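Local coordinates for MGS-MChE2 (Uncultured bacterium, PDB 5JD6), which probably hydrolyses carboxylic esters, as an alpha/beta hydrolase recovered from the metagenome of lagoon sediment, at residues K10-V23 and Y72-I86. Residues are numbered along the deposited sequence; the frame is centred on the assembly and turned at random.
Sequences KFTYLEKGEGTPIV and YLKEFVDFKGYENVI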
loop_
_atom_site.group_PDB
_atom_site.type_symbol
_atom_site.label_atom_id
_atom_site.label_comp_id
_atom_site.label_asym_id
_atom_site.label_seq_id
_atom_site.Cartn_x
_atom_site.Cartn_y
_atom_site.Cartn_z
ATOM N N LYS A 10 -14.505 3.975 14.296
ATOM C CA LYS A 10 -13.184 4.590 14.303
ATOM C C LYS A 10 -12.561 4.576 12.911
ATOM O O LYS A 10 -11.462 5.093 12.711
ATOM C CB LYS A 10 -12.263 3.875 15.295
ATOM C CG LYS A 10 -11.968 2.427 14.935
ATOM C CD LYS A 10 -10.929 1.830 15.871
ATOM C CE LYS A 10 -10.600 0.397 15.490
ATOM N NZ LYS A 10 -9.543 -0.179 16.368
ATOM N N PHE A 11 -13.269 3.985 11.952
ATOM C CA PHE A 11 -12.754 3.856 10.593
ATOM C C PHE A 11 -13.188 5.002 9.683
ATOM O O PHE A 11 -14.380 5.224 9.466
ATOM C CB PHE A 11 -13.195 2.529 9.976
ATOM C CG PHE A 11 -12.605 1.321 10.644
ATOM C CD1 PHE A 11 -11.242 1.086 10.601
ATOM C CD2 PHE A 11 -13.417 0.411 11.302
ATOM C CE1 PHE A 11 -10.697 -0.028 11.208
ATOM C CE2 PHE A 11 -12.880 -0.705 11.913
ATOM C CZ PHE A 11 -11.518 -0.925 11.866
ATOM N N THR A 12 -12.204 5.723 9.153
ATOM C CA THR A 12 -12.441 6.730 8.127
ATOM C C THR A 12 -11.837 6.245 6.813
ATOM O O THR A 12 -10.655 5.901 6.761
ATOM C CB THR A 12 -11.832 8.092 8.513
ATOM O OG1 THR A 12 -12.404 8.544 9.748
ATOM C CG2 THR A 12 -12.097 9.126 7.428
ATOM N N TYR A 13 -12.641 6.208 5.755
ATOM C CA TYR A 13 -12.170 5.667 4.483
ATOM C C TYR A 13 -12.965 6.168 3.280
ATOM O O TYR A 13 -14.136 6.528 3.398
ATOM C CB TYR A 13 -12.207 4.135 4.520
ATOM C CG TYR A 13 -13.593 3.544 4.673
ATOM C CD1 TYR A 13 -14.218 3.500 5.914
ATOM C CD2 TYR A 13 -14.268 3.019 3.580
ATOM C CE1 TYR A 13 -15.482 2.960 6.058
ATOM C CE2 TYR A 13 -15.530 2.474 3.715
ATOM C CZ TYR A 13 -16.133 2.447 4.956
ATOM O OH TYR A 13 -17.394 1.906 5.095
ATOM N N LEU A 14 -12.310 6.193 2.122
ATOM C CA LEU A 14 -12.991 6.468 0.863
ATOM C C LEU A 14 -13.531 5.174 0.274
ATOM O O LEU A 14 -12.895 4.124 0.370
ATOM C CB LEU A 14 -12.057 7.143 -0.145
ATOM C CG LEU A 14 -11.666 8.604 0.075
ATOM C CD1 LEU A 14 -10.970 9.148 -1.164
ATOM C CD2 LEU A 14 -12.877 9.451 0.426
ATOM N N GLU A 15 -14.704 5.255 -0.342
ATOM C CA GLU A 15 -15.334 4.083 -0.927
ATOM C C GLU A 15 -15.949 4.425 -2.277
ATOM O O GLU A 15 -16.682 5.404 -2.406
ATOM C CB GLU A 15 -16.395 3.520 0.022
ATOM C CG GLU A 15 -16.965 2.173 -0.390
ATOM C CD GLU A 15 -17.890 1.591 0.666
ATOM O OE1 GLU A 15 -17.932 2.137 1.788
ATOM O OE2 GLU A 15 -18.577 0.592 0.378
ATOM N N LYS A 16 -15.632 3.620 -3.284
ATOM C CA LYS A 16 -16.191 3.796 -4.616
ATOM C C LYS A 16 -16.138 2.475 -5.367
ATOM O O LYS A 16 -15.118 1.786 -5.349
ATOM C CB LYS A 16 -15.436 4.881 -5.390
ATOM C CG LYS A 16 -16.113 5.305 -6.688
ATOM C CD LYS A 16 -15.218 6.236 -7.488
ATOM C CE LYS A 16 -15.984 6.959 -8.584
ATOM N NZ LYS A 16 -16.477 6.028 -9.636
ATOM N N GLY A 17 -17.236 2.123 -6.025
ATOM C CA GLY A 17 -17.311 0.866 -6.744
ATOM C C GLY A 17 -18.161 -0.143 -6.006
ATOM O O GLY A 17 -18.625 0.123 -4.898
ATOM N N GLU A 18 -18.368 -1.306 -6.618
ATOM C CA GLU A 18 -19.301 -2.286 -6.072
ATOM C C GLU A 18 -18.753 -3.714 -6.055
ATOM O O GLU A 18 -19.041 -4.480 -5.135
ATOM C CB GLU A 18 -20.611 -2.251 -6.866
ATOM C CG GLU A 18 -21.097 -0.846 -7.195
ATOM C CD GLU A 18 -22.263 -0.831 -8.157
ATOM O OE1 GLU A 18 -22.403 -1.790 -8.946
ATOM O OE2 GLU A 18 -23.034 0.150 -8.130
ATOM N N GLY A 19 -17.968 -4.068 -7.066
ATOM C CA GLY A 19 -17.515 -5.441 -7.233
ATOM C C GLY A 19 -16.430 -5.900 -6.275
ATOM O O GLY A 19 -16.526 -5.708 -5.062
ATOM N N THR A 20 -15.395 -6.523 -6.832
ATOM C CA THR A 20 -14.282 -7.051 -6.048
ATOM C C THR A 20 -13.569 -5.939 -5.286
ATOM O O THR A 20 -13.180 -4.930 -5.874
ATOM C CB THR A 20 -13.269 -7.786 -6.947
ATOM O OG1 THR A 20 -13.968 -8.659 -7.843
ATOM C CG2 THR A 20 -12.287 -8.594 -6.110
ATOM N N PRO A 21 -13.401 -6.118 -3.967
ATOM C CA PRO A 21 -12.806 -5.073 -3.127
ATOM C C PRO A 21 -11.297 -4.922 -3.301
ATOM O O PRO A 21 -10.553 -5.897 -3.200
ATOM C CB PRO A 21 -13.143 -5.536 -1.706
ATOM C CG PRO A 21 -13.250 -7.013 -1.816
ATOM C CD PRO A 21 -13.843 -7.278 -3.173
ATOM N N ILE A 22 -10.863 -3.695 -3.570
ATOM C CA ILE A 22 -9.447 -3.357 -3.581
ATOM C C ILE A 22 -9.147 -2.401 -2.433
ATOM O O ILE A 22 -9.621 -1.263 -2.425
ATOM C CB ILE A 22 -9.016 -2.706 -4.911
ATOM C CG1 ILE A 22 -9.229 -3.670 -6.078
ATOM C CG2 ILE A 22 -7.560 -2.268 -4.845
ATOM C CD1 ILE A 22 -8.840 -3.090 -7.421
ATOM N N VAL A 23 -8.372 -2.868 -1.458
ATOM C CA VAL A 23 -8.010 -2.035 -0.318
ATOM C C VAL A 23 -6.649 -1.385 -0.543
ATOM O O VAL A 23 -5.648 -2.068 -0.761
ATOM C CB VAL A 23 -7.993 -2.842 0.992
ATOM C CG1 VAL A 23 -7.605 -1.948 2.158
ATOM C CG2 VAL A 23 -9.355 -3.477 1.235
ATOM N N TYR A 72 -4.421 -3.349 12.218
ATOM C CA TYR A 72 -5.486 -2.377 12.009
ATOM C C TYR A 72 -6.159 -2.633 10.667
ATOM O O TYR A 72 -7.381 -2.551 10.549
ATOM C CB TYR A 72 -4.939 -0.949 12.069
ATOM C CG TYR A 72 -6.001 0.128 11.978
ATOM C CD1 TYR A 72 -6.563 0.672 13.126
ATOM C CD2 TYR A 72 -6.434 0.604 10.746
ATOM C CE1 TYR A 72 -7.530 1.659 13.050
ATOM C CE2 TYR A 72 -7.402 1.590 10.661
ATOM C CZ TYR A 72 -7.945 2.114 11.815
ATOM O OH TYR A 72 -8.907 3.094 11.735
ATOM N N LEU A 73 -5.348 -2.937 9.659
ATOM C CA LEU A 73 -5.857 -3.272 8.336
ATOM C C LEU A 73 -6.726 -4.521 8.402
ATOM O O LEU A 73 -7.804 -4.574 7.809
ATOM C CB LEU A 73 -4.706 -3.481 7.349
ATOM C CG LEU A 73 -5.100 -4.125 6.017
ATOM C CD1 LEU A 73 -6.031 -3.214 5.233
ATOM C CD2 LEU A 73 -3.872 -4.482 5.197
ATOM N N LYS A 74 -6.241 -5.524 9.129
ATOM C CA LYS A 74 -6.985 -6.760 9.341
ATOM C C LYS A 74 -8.325 -6.475 10.011
ATOM O O LYS A 74 -9.355 -7.028 9.623
ATOM C CB LYS A 74 -6.166 -7.735 10.187
ATOM C CG LYS A 74 -6.842 -9.071 10.440
ATOM C CD LYS A 74 -7.142 -9.797 9.140
ATOM C CE LYS A 74 -7.466 -11.261 9.392
ATOM N NZ LYS A 74 -8.567 -11.430 10.382
ATOM N N GLU A 75 -8.305 -5.602 11.012
ATOM C CA GLU A 75 -9.523 -5.219 11.714
ATOM C C GLU A 75 -10.499 -4.520 10.772
ATOM O O GLU A 75 -11.714 -4.660 10.909
ATOM C CB GLU A 75 -9.197 -4.317 12.906
ATOM C CG GLU A 75 -10.395 -4.003 13.788
ATOM C CD GLU A 75 -10.047 -3.087 14.945
ATOM O OE1 GLU A 75 -8.891 -2.616 15.005
ATOM O OE2 GLU A 75 -10.931 -2.837 15.793
ATOM N N PHE A 76 -9.960 -3.774 9.810
ATOM C CA PHE A 76 -10.785 -3.060 8.840
ATOM C C PHE A 76 -11.472 -4.020 7.875
ATOM O O PHE A 76 -12.666 -3.893 7.609
ATOM C CB PHE A 76 -9.947 -2.047 8.058
ATOM C CG PHE A 76 -10.707 -1.349 6.962
ATOM C CD1 PHE A 76 -11.703 -0.433 7.266
ATOM C CD2 PHE A 76 -10.424 -1.607 5.630
ATOM C CE1 PHE A 76 -12.405 0.211 6.262
ATOM C CE2 PHE A 76 -11.122 -0.967 4.621
ATOM C CZ PHE A 76 -12.113 -0.056 4.937
ATOM N N VAL A 77 -10.715 -4.979 7.353
ATOM C CA VAL A 77 -11.261 -5.964 6.425
ATOM C C VAL A 77 -12.296 -6.845 7.120
ATOM O O VAL A 77 -13.355 -7.132 6.559
ATOM C CB VAL A 77 -10.151 -6.849 5.821
ATOM C CG1 VAL A 77 -10.750 -7.891 4.889
ATOM C CG2 VAL A 77 -9.136 -5.992 5.082
ATOM N N ASP A 78 -11.984 -7.264 8.344
ATOM C CA ASP A 78 -12.914 -8.056 9.144
ATOM C C ASP A 78 -14.198 -7.279 9.410
ATOM O O ASP A 78 -15.295 -7.824 9.302
ATOM C CB ASP A 78 -12.274 -8.478 10.469
ATOM C CG ASP A 78 -11.128 -9.454 10.281
ATOM O OD1 ASP A 78 -11.083 -10.124 9.227
ATOM O OD2 ASP A 78 -10.276 -9.554 11.190
ATOM N N PHE A 79 -14.048 -6.004 9.756
ATOM C CA PHE A 79 -15.192 -5.121 9.956
ATOM C C PHE A 79 -16.066 -5.062 8.709
ATOM O O PHE A 79 -17.295 -5.080 8.795
ATOM C CB PHE A 79 -14.728 -3.712 10.333
ATOM C CG PHE A 79 -15.704 -2.638 9.954
ATOM C CD1 PHE A 79 -16.922 -2.538 10.599
ATOM C CD2 PHE A 79 -15.402 -1.724 8.957
ATOM C CE1 PHE A 79 -17.829 -1.565 10.247
ATOM C CE2 PHE A 79 -16.305 -0.735 8.608
ATOM C CZ PHE A 79 -17.519 -0.655 9.258
ATOM N N LYS A 80 -15.422 -4.989 7.551
ATOM C CA LYS A 80 -16.132 -4.949 6.281
ATOM C C LYS A 80 -16.787 -6.292 5.964
ATOM O O LYS A 80 -17.736 -6.358 5.184
ATOM C CB LYS A 80 -15.181 -4.543 5.156
ATOM C CG LYS A 80 -15.147 -3.049 4.901
ATOM C CD LYS A 80 -16.516 -2.566 4.456
ATOM C CE LYS A 80 -16.553 -1.061 4.293
ATOM N NZ LYS A 80 -17.908 -0.593 3.889
ATOM N N GLY A 81 -16.274 -7.357 6.573
ATOM C CA GLY A 81 -16.848 -8.679 6.403
ATOM C C GLY A 81 -16.395 -9.387 5.140
ATOM O O GLY A 81 -17.082 -10.272 4.635
ATOM N N TYR A 82 -15.233 -8.994 4.628
ATOM C CA TYR A 82 -14.671 -9.624 3.439
ATOM C C TYR A 82 -13.900 -10.886 3.803
ATOM O O TYR A 82 -13.138 -10.902 4.769
ATOM C CB TYR A 82 -13.752 -8.653 2.696
ATOM C CG TYR A 82 -14.451 -7.427 2.161
ATOM C CD1 TYR A 82 -15.694 -7.523 1.553
ATOM C CD2 TYR A 82 -13.867 -6.171 2.265
ATOM C CE1 TYR A 82 -16.335 -6.403 1.061
ATOM C CE2 TYR A 82 -14.501 -5.046 1.777
ATOM C CZ TYR A 82 -15.736 -5.168 1.177
ATOM O OH TYR A 82 -16.372 -4.051 0.691
ATOM N N GLU A 83 -14.102 -11.941 3.022
ATOM C CA GLU A 83 -13.367 -13.186 3.211
ATOM C C GLU A 83 -11.985 -13.065 2.585
ATOM O O GLU A 83 -11.037 -13.727 3.006
ATOM C CB GLU A 83 -14.130 -14.361 2.599
ATOM C CG GLU A 83 -15.633 -14.148 2.529
ATOM C CD GLU A 83 -16.334 -15.215 1.711
ATOM O OE1 GLU A 83 -15.973 -15.388 0.528
ATOM O OE2 GLU A 83 -17.246 -15.876 2.249
ATOM N N ASN A 84 -11.886 -12.208 1.573
ATOM C CA ASN A 84 -10.620 -11.937 0.905
ATOM C C ASN A 84 -10.665 -10.604 0.167
ATOM O O ASN A 84 -11.714 -10.196 -0.332
ATOM C CB ASN A 84 -10.268 -13.067 -0.066
ATOM C CG ASN A 84 -11.220 -13.141 -1.245
ATOM O OD1 ASN A 84 -12.406 -12.834 -1.122
ATOM N ND2 ASN A 84 -10.702 -13.551 -2.397
ATOM N N VAL A 85 -9.527 -9.921 0.112
ATOM C CA VAL A 85 -9.431 -8.646 -0.590
ATOM C C VAL A 85 -8.179 -8.579 -1.452
ATOM O O VAL A 85 -7.318 -9.457 -1.392
ATOM C CB VAL A 85 -9.408 -7.450 0.387
ATOM C CG1 VAL A 85 -10.737 -7.317 1.110
ATOM C CG2 VAL A 85 -8.256 -7.591 1.374
ATOM N N ILE A 86 -8.087 -7.528 -2.258
ATOM C CA ILE A 86 -6.871 -7.233 -2.998
ATOM C C ILE A 86 -6.168 -6.048 -2.347
ATOM O O ILE A 86 -6.754 -4.975 -2.202
ATOM C CB ILE A 86 -7.159 -6.923 -4.479
ATOM C CG1 ILE A 86 -7.743 -8.155 -5.172
ATOM C CG2 ILE A 86 -5.892 -6.469 -5.183
ATOM C CD1 ILE A 86 -8.058 -7.942 -6.638
#
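An aromatic cluster lies between helix 66-80 and strand 11-16 of the alpha/beta hydrolase fold, with F11 and Y13 of the strand meeting Y72, F76 and F79 of the helix. The strand and helix segments cross at -76°, their axes 10.8 Å apart. F76 turns its ring edge on two faces at once: CD1 lies 3.7 Å from F11 CD1, and CE1 3.8 Å from Y13 CD1, both edge-to-face. CG anti to the backbone N (chi1 175°) sets the F76 ring where CD1 reaches F11 and CE1 reaches Y13. F11 in turn presents its own edge to the Y72 face in an offset edge-to-face pair, CE1 being 3.5 Å from Y72 CZ. The F79 ring runs nearly parallel to F11 but slid aside, with little overlap.

Charges border the cluster at both ends. K10 NZ forms a salt bridge with E75 OE1 at 2.9 Å, on the syn side but 29° out of the carboxylate plane, while E75 CG sits at the F11 edge. K80 NZ donates to Y13 OH at 2.8 Å and, in a weak salt bridge, to E15 OE1; E8 is a further weak partner of the hydroxyl.

A Schellman motif ends the helix, with G81 at positive phi as its C-prime residue and Y82 N bonded to V77 O. The chain then enters strand 85-91, parallel to strand 20-25 in the central sheet. Here I86 N donates to P21 O (3.1 Å), and I86 O accepts V23 N (2.8 Å), flanking the parallel I22-I86 bridge. P21 CB makes a CH-pi contact over the face of Y82, whose hydroxyl bonds K48, and V23 CG1 packs on L73 CD1 of the helix.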